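Local coordinates for C2 domain protein (Ramazzottius varieornatus, PDB 7DF2) that binds calcium ions through its C2 domain and is found specifically in tardigrades, its cellular role being not firmly established, at residues T113-K121 with I191-N201. Residues are numbered along the deposited sequence; the frame is centred on the assembly and turned at random. Where two conformers were deposited one is given.
Sequences TISRDVCGK and IPESTCRPSSN
Arg197 grips the carboxylate of Asp117 side-on, with one nitrogen to each oxygen. Arg197 NE reaches Asp117 OD2 at 2.9 Å and Arg197 NH2 reaches Asp117 OD1, both nearly straight. The two planes are 55° apart, and both nitrogens meet the oxygens from above the carboxylate plane. Asp117 OD2 also takes the backbone N of Arg197 at 2.8 Å, on its anti lone pair. The bend in the arginine chain (chi3 -71°) folds the guanidinium back over the carboxylate that the backbone N of Arg197 also holds. Arg42 forms a second salt bridge with Asp117 OD1, so the carboxylate probably balances two positive charges. Arg197 NH2 also bonds Ser115 OG at 3.0 Å, tilted from the guanidinium plane, and a water joins the same hydroxyl to Arg197 NH1.

In this C2 beta-sandwich, strand 107-119 is an edge strand of the four-stranded antiparallel sheet. The C-terminal segment 191-201 runs beside it without strand pairing. Waters bridge the two backbones, and the Cys119-Cys196 disulfide (SG to SG 2.1 Å) ties them covalently.

Arg116 leaves the strand on the other side from Asp117, and its extended chain carries the guanidinium to the tail. Arg116 NE donates to Ser199 OG (2.8 Å) and Arg116 NH1 to Asn201 OD1 (2.7 Å), both acceptors lying close to the guanidinium plane. The Asn201 amide is turned 47° from that plane. Arg116 NH2 forms a salt bridge with Glu79. A leucine here would probably leave Ser199 OG and Asn201 OD1 without these donors, and Glu79 without its salt-bridge mate. Asn201 ND2 bonds Asp77 and Ser89, linking the tail to the other sheet.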
ATOM      1  N   THR A 113       8.698   2.870   3.823  1.00 18.96           N
ATOM      2  CA  THR A 113       8.456   3.427   2.497  1.00 19.57           C
ATOM      3  C   THR A 113       8.964   2.471   1.429  1.00 20.88           C
ATOM      4  O   THR A 113      10.039   1.880   1.588  1.00 22.23           O
ATOM      5  CB  THR A 113       9.150   4.794   2.361  1.00 23.41           C
ATOM      6  OG1 THR A 113       8.630   5.674   3.359  1.00 24.61           O
ATOM      7  CG2 THR A 113       8.907   5.409   0.987  1.00 22.33           C
ATOM      8  N   ILE A 114       8.180   2.307   0.354  1.00 16.79           N
ATOM      9  CA  ILE A 114       8.594   1.528  -0.809  1.00 16.97           C
ATOM     10  C   ILE A 114       8.433   2.403  -2.045  1.00 17.78           C
ATOM     11  O   ILE A 114       7.762   3.439  -2.021  1.00 20.20           O
ATOM     12  CB  ILE A 114       7.804   0.208  -0.958  1.00 21.50           C
ATOM     13  CG1 ILE A 114       6.311   0.471  -1.111  1.00 18.75           C
ATOM     14  CG2 ILE A 114       8.045  -0.715   0.257  1.00 20.22           C
ATOM     15  CD1 ILE A 114       5.519  -0.807  -1.445  1.00 22.83           C
ATOM     16  N   SER A 115       9.101   2.011  -3.132  1.00 19.43           N
ATOM     17  CA  SER A 115       8.933   2.779  -4.359  1.00 19.46           C
ATOM     18  C   SER A 115       8.927   1.867  -5.580  1.00 21.91           C
ATOM     19  O   SER A 115       9.385   0.720  -5.548  1.00 21.94           O
ATOM     20  CB  SER A 115      10.006   3.868  -4.524  1.00 21.02           C
ATOM     21  OG  SER A 115      11.281   3.293  -4.709  1.00 22.85           O
ATOM     22  N   ARG A 116       8.374   2.409  -6.665  1.00 19.90           N
ATOM     23  CA  ARG A 116       8.256   1.698  -7.925  1.00 21.84           C
ATOM     24  C   ARG A 116       8.205   2.717  -9.046  1.00 20.71           C
ATOM     25  O   ARG A 116       7.680   3.820  -8.873  1.00 22.26           O
ATOM     26  CB  ARG A 116       7.001   0.816  -7.955  1.00 21.28           C
ATOM     27  CG  ARG A 116       6.904  -0.054  -9.210  1.00 23.68           C
ATOM     28  CD  ARG A 116       5.635  -0.905  -9.216  1.00 22.84           C
ATOM     29  NE  ARG A 116       5.596  -1.755 -10.402  1.00 26.87           N
ATOM     30  CZ  ARG A 116       4.599  -2.585 -10.701  1.00 31.93           C
ATOM     31  NH1 ARG A 116       3.549  -2.690  -9.891  1.00 24.58           N
ATOM     32  NH2 ARG A 116       4.649  -3.312 -11.811  1.00 30.25           N
ATOM     33  N   ASP A 117       8.740   2.335 -10.206  1.00 21.63           N
ATOM     34  CA  ASP A 117       8.831   3.236 -11.344  1.00 21.89           C
ATOM     35  C   ASP A 117       7.866   2.836 -12.448  1.00 21.00           C
ATOM     36  O   ASP A 117       7.528   1.658 -12.615  1.00 24.58           O
ATOM     37  CB  ASP A 117      10.242   3.256 -11.936  1.00 21.87           C
ATOM     38  CG  ASP A 117      11.298   3.636 -10.931  1.00 28.17           C
ATOM     39  OD1 ASP A 117      10.946   4.192  -9.876  1.00 24.31           O
ATOM     40  OD2 ASP A 117      12.484   3.388 -11.211  1.00 24.67           O
ATOM     41  N   VAL A 118       7.465   3.836 -13.229  1.00 19.58           N
ATOM     42  CA  VAL A 118       6.707   3.642 -14.459  1.00 22.93           C
ATOM     43  C   VAL A 118       7.619   4.092 -15.589  1.00 29.05           C
ATOM     44  O   VAL A 118       8.110   5.226 -15.577  1.00 29.42           O
ATOM     45  CB  VAL A 118       5.397   4.438 -14.458  1.00 25.58           C
ATOM     46  CG1 VAL A 118       4.761   4.411 -15.843  1.00 28.38           C
ATOM     47  CG2 VAL A 118       4.431   3.878 -13.408  1.00 23.74           C
ATOM     48  N   CYS A 119       7.853   3.218 -16.561  1.00 27.34           N
ATOM     49  CA  CYS A 119       8.906   3.462 -17.548  1.00 27.33           C
ATOM     50  C   CYS A 119       8.331   3.500 -18.968  1.00 26.88           C
ATOM     51  O   CYS A 119       8.471   2.552 -19.739  1.00 34.07           O
ATOM     52  CB  CYS A 119       9.969   2.408 -17.384  1.00 28.91           C
ATOM     53  SG  CYS A 119      10.708   2.417 -15.703  1.00 39.11           S
ATOM     54  N   GLY A 120       7.708   4.623 -19.315  1.00 28.96           N
ATOM     55  CA  GLY A 120       7.263   4.876 -20.665  1.00 31.47           C
ATOM     56  C   GLY A 120       5.835   4.470 -20.933  1.00 35.17           C
ATOM     57  O   GLY A 120       5.261   4.891 -21.941  1.00 32.91           O
ATOM     58  N   LYS A 121       5.250   3.649 -20.068  0.51 30.36           N
ATOM     59  CA  LYS A 121       3.837   3.342 -20.175  0.51 33.83           C
ATOM     60  C   LYS A 121       3.020   4.530 -19.676  0.51 39.22           C
ATOM     61  O   LYS A 121       3.536   5.452 -19.037  0.51 44.60           O
ATOM     62  CB  LYS A 121       3.509   2.079 -19.381  0.51 31.88           C
ATOM     63  CG  LYS A 121       3.162   0.878 -20.242  0.51 36.76           C
ATOM     64  CD  LYS A 121       1.728   0.417 -20.021  0.51 33.41           C
ATOM     65  CE  LYS A 121       1.661  -1.091 -19.805  0.51 33.76           C
ATOM     66  NZ  LYS A 121       0.403  -1.724 -20.310  0.51 24.56           N
ATOM     67  N   ILE A 191      11.637  11.122 -13.533  1.00 23.53           N
ATOM     68  CA  ILE A 191      13.029  10.713 -13.396  1.00 28.10           C
ATOM     69  C   ILE A 191      13.591  10.532 -14.802  1.00 31.10           C
ATOM     70  O   ILE A 191      12.825  10.267 -15.742  1.00 29.59           O
ATOM     71  CB  ILE A 191      13.163   9.420 -12.573  1.00 26.50           C
ATOM     72  CG1 ILE A 191      12.304   8.303 -13.188  1.00 31.23           C
ATOM     73  CG2 ILE A 191      12.813   9.691 -11.105  1.00 25.96           C
ATOM     74  CD1 ILE A 191      12.574   6.901 -12.626  1.00 28.52           C
ATOM     75  N   PRO A 192      14.899  10.667 -14.996  1.00 31.55           N
ATOM     76  CA  PRO A 192      15.471  10.412 -16.325  1.00 29.26           C
ATOM     77  C   PRO A 192      15.227   8.976 -16.747  1.00 32.22           C
ATOM     78  O   PRO A 192      15.253   8.059 -15.926  1.00 31.51           O
ATOM     79  CB  PRO A 192      16.967  10.693 -16.131  1.00 32.40           C
ATOM     80  CG  PRO A 192      17.042  11.565 -14.921  1.00 31.86           C
ATOM     81  CD  PRO A 192      15.911  11.142 -14.032  1.00 35.10           C
ATOM     82  N   GLU A 193      14.989   8.785 -18.049  1.00 32.67           N
ATOM     83  CA  GLU A 193      14.694   7.451 -18.564  1.00 32.42           C
ATOM     84  C   GLU A 193      15.786   6.451 -18.201  1.00 30.45           C
ATOM     85  O   GLU A 193      15.499   5.278 -17.930  1.00 31.10           O
ATOM     86  CB  GLU A 193      14.501   7.508 -20.085  1.00 32.14           C
ATOM     87  CG  GLU A 193      14.442   6.145 -20.747  1.00 36.80           C
ATOM     88  CD  GLU A 193      14.064   6.219 -22.220  1.00 47.92           C
ATOM     89  OE1 GLU A 193      13.932   7.344 -22.751  1.00 40.43           O
ATOM     90  OE2 GLU A 193      13.893   5.147 -22.841  1.00 43.34           O
ATOM     91  N   SER A 194      17.049   6.896 -18.195  1.00 32.61           N
ATOM     92  CA  SER A 194      18.160   5.986 -17.934  1.00 33.77           C
ATOM     93  C   SER A 194      18.092   5.386 -16.534  1.00 35.15           C
ATOM     94  O   SER A 194      18.634   4.300 -16.303  1.00 29.88           O
ATOM     95  CB  SER A 194      19.497   6.713 -18.140  1.00 31.26           C
ATOM     96  OG  SER A 194      19.666   7.789 -17.223  1.00 37.55           O
ATOM     97  N   THR A 195      17.436   6.069 -15.596  1.00 33.83           N
ATOM     98  CA  THR A 195      17.370   5.640 -14.201  1.00 30.55           C
ATOM     99  C   THR A 195      16.108   4.856 -13.879  1.00 37.11           C
ATOM    100  O   THR A 195      15.902   4.484 -12.720  1.00 29.35           O
ATOM    101  CB  THR A 195      17.456   6.854 -13.267  1.00 30.58           C
ATOM    102  OG1 THR A 195      16.235   7.595 -13.327  1.00 25.13           O
ATOM    103  CG2 THR A 195      18.597   7.779 -13.674  1.00 30.85           C
ATOM    104  N   CYS A 196      15.257   4.602 -14.867  1.00 30.54           N
ATOM    105  CA  CYS A 196      13.964   3.984 -14.611  1.00 29.61           C
ATOM    106  C   CYS A 196      14.128   2.475 -14.445  1.00 34.05           C
ATOM    107  O   CYS A 196      14.747   1.813 -15.281  1.00 31.10           O
ATOM    108  CB  CYS A 196      13.011   4.326 -15.758  1.00 31.24           C
ATOM    109  SG  CYS A 196      11.257   4.365 -15.327  1.00 34.47           S
ATOM    110  N   ARG A 197      13.575   1.917 -13.338  1.00 22.13           N
ATOM    111  CA  ARG A 197      13.801   0.503 -13.051  1.00 24.43           C
ATOM    112  C   ARG A 197      12.646  -0.334 -13.579  1.00 33.98           C
ATOM    113  O   ARG A 197      11.481  -0.009 -13.296  1.00 29.77           O
ATOM    114  CB  ARG A 197      13.943   0.267 -11.546  1.00 29.28           C
ATOM    115  CG  ARG A 197      14.949   1.164 -10.852  1.00 29.47           C
ATOM    116  CD  ARG A 197      14.694   1.164  -9.351  1.00 31.89           C
ATOM    117  NE  ARG A 197      13.477   1.887  -8.997  1.00 32.87           N
ATOM    118  CZ  ARG A 197      12.878   1.783  -7.812  1.00 30.79           C
ATOM    119  NH1 ARG A 197      13.392   0.979  -6.896  1.00 30.56           N
ATOM    120  NH2 ARG A 197      11.775   2.473  -7.546  1.00 27.60           N
ATOM    121  N   PRO A 198      12.914  -1.405 -14.328  1.00 33.14           N
ATOM    122  CA  PRO A 198      11.833  -2.313 -14.735  1.00 39.90           C
ATOM    123  C   PRO A 198      11.220  -3.025 -13.539  1.00 35.90           C
ATOM    124  O   PRO A 198      11.867  -3.234 -12.509  1.00 44.91           O
ATOM    125  CB  PRO A 198      12.530  -3.311 -15.672  1.00 36.00           C
ATOM    126  CG  PRO A 198      13.840  -2.664 -16.046  1.00 36.58           C
ATOM    127  CD  PRO A 198      14.222  -1.817 -14.873  1.00 38.48           C
ATOM    128  N   SER A 199       9.954  -3.404 -13.692  1.00 39.68           N
ATOM    129  CA  SER A 199       9.199  -4.038 -12.618  1.00 40.10           C
ATOM    130  C   SER A 199       8.028  -4.797 -13.229  1.00 44.98           C
ATOM    131  O   SER A 199       7.670  -4.596 -14.392  1.00 50.73           O
ATOM    132  CB  SER A 199       8.693  -3.006 -11.608  1.00 38.30           C
ATOM    133  OG  SER A 199       7.737  -2.157 -12.220  1.00 34.23           O
ATOM    134  N   SER A 200       7.420  -5.660 -12.416  1.00 39.39           N
ATOM    135  CA  SER A 200       6.253  -6.420 -12.841  1.00 43.81           C
ATOM    136  C   SER A 200       5.391  -6.743 -11.628  1.00 45.54           C
ATOM    137  O   SER A 200       5.896  -6.920 -10.515  1.00 42.84           O
ATOM    138  CB  SER A 200       6.650  -7.722 -13.545  1.00 48.73           C
ATOM    139  OG  SER A 200       7.503  -8.495 -12.719  1.00 62.04           O
ATOM    140  N   ASN A 201       4.081  -6.822 -11.856  1.00 38.64           N
ATOM    141  CA  ASN A 201       3.203  -7.379 -10.834  1.00 43.71           C
ATOM    142  C   ASN A 201       3.435  -8.873 -10.653  1.00 54.02           C
ATOM    143  O   ASN A 201       3.020  -9.429  -9.633  1.00 43.85           O
ATOM    144  CB  ASN A 201       1.731  -7.133 -11.180  1.00 37.58           C
ATOM    145  CG  ASN A 201       1.271  -5.724 -10.840  1.00 41.54           C
ATOM    146  OD1 ASN A 201       2.072  -4.795 -10.769  1.00 40.52           O
ATOM    147  ND2 ASN A 201      -0.030  -5.562 -10.633  1.00 36.26           N
TER
HETATM  148  O   HOH W   1      12.550   1.012  -4.129  1.00 36.71           O
HETATM  149  O   HOH W   2       5.618  -2.623 -14.881  1.00 46.37           O
HETATM  150  O   HOH W   3      10.267  -0.052 -10.558  1.00 27.42           O
HETATM  151  O   HOH W   4       8.696  -0.422 -13.844  1.00 34.00           O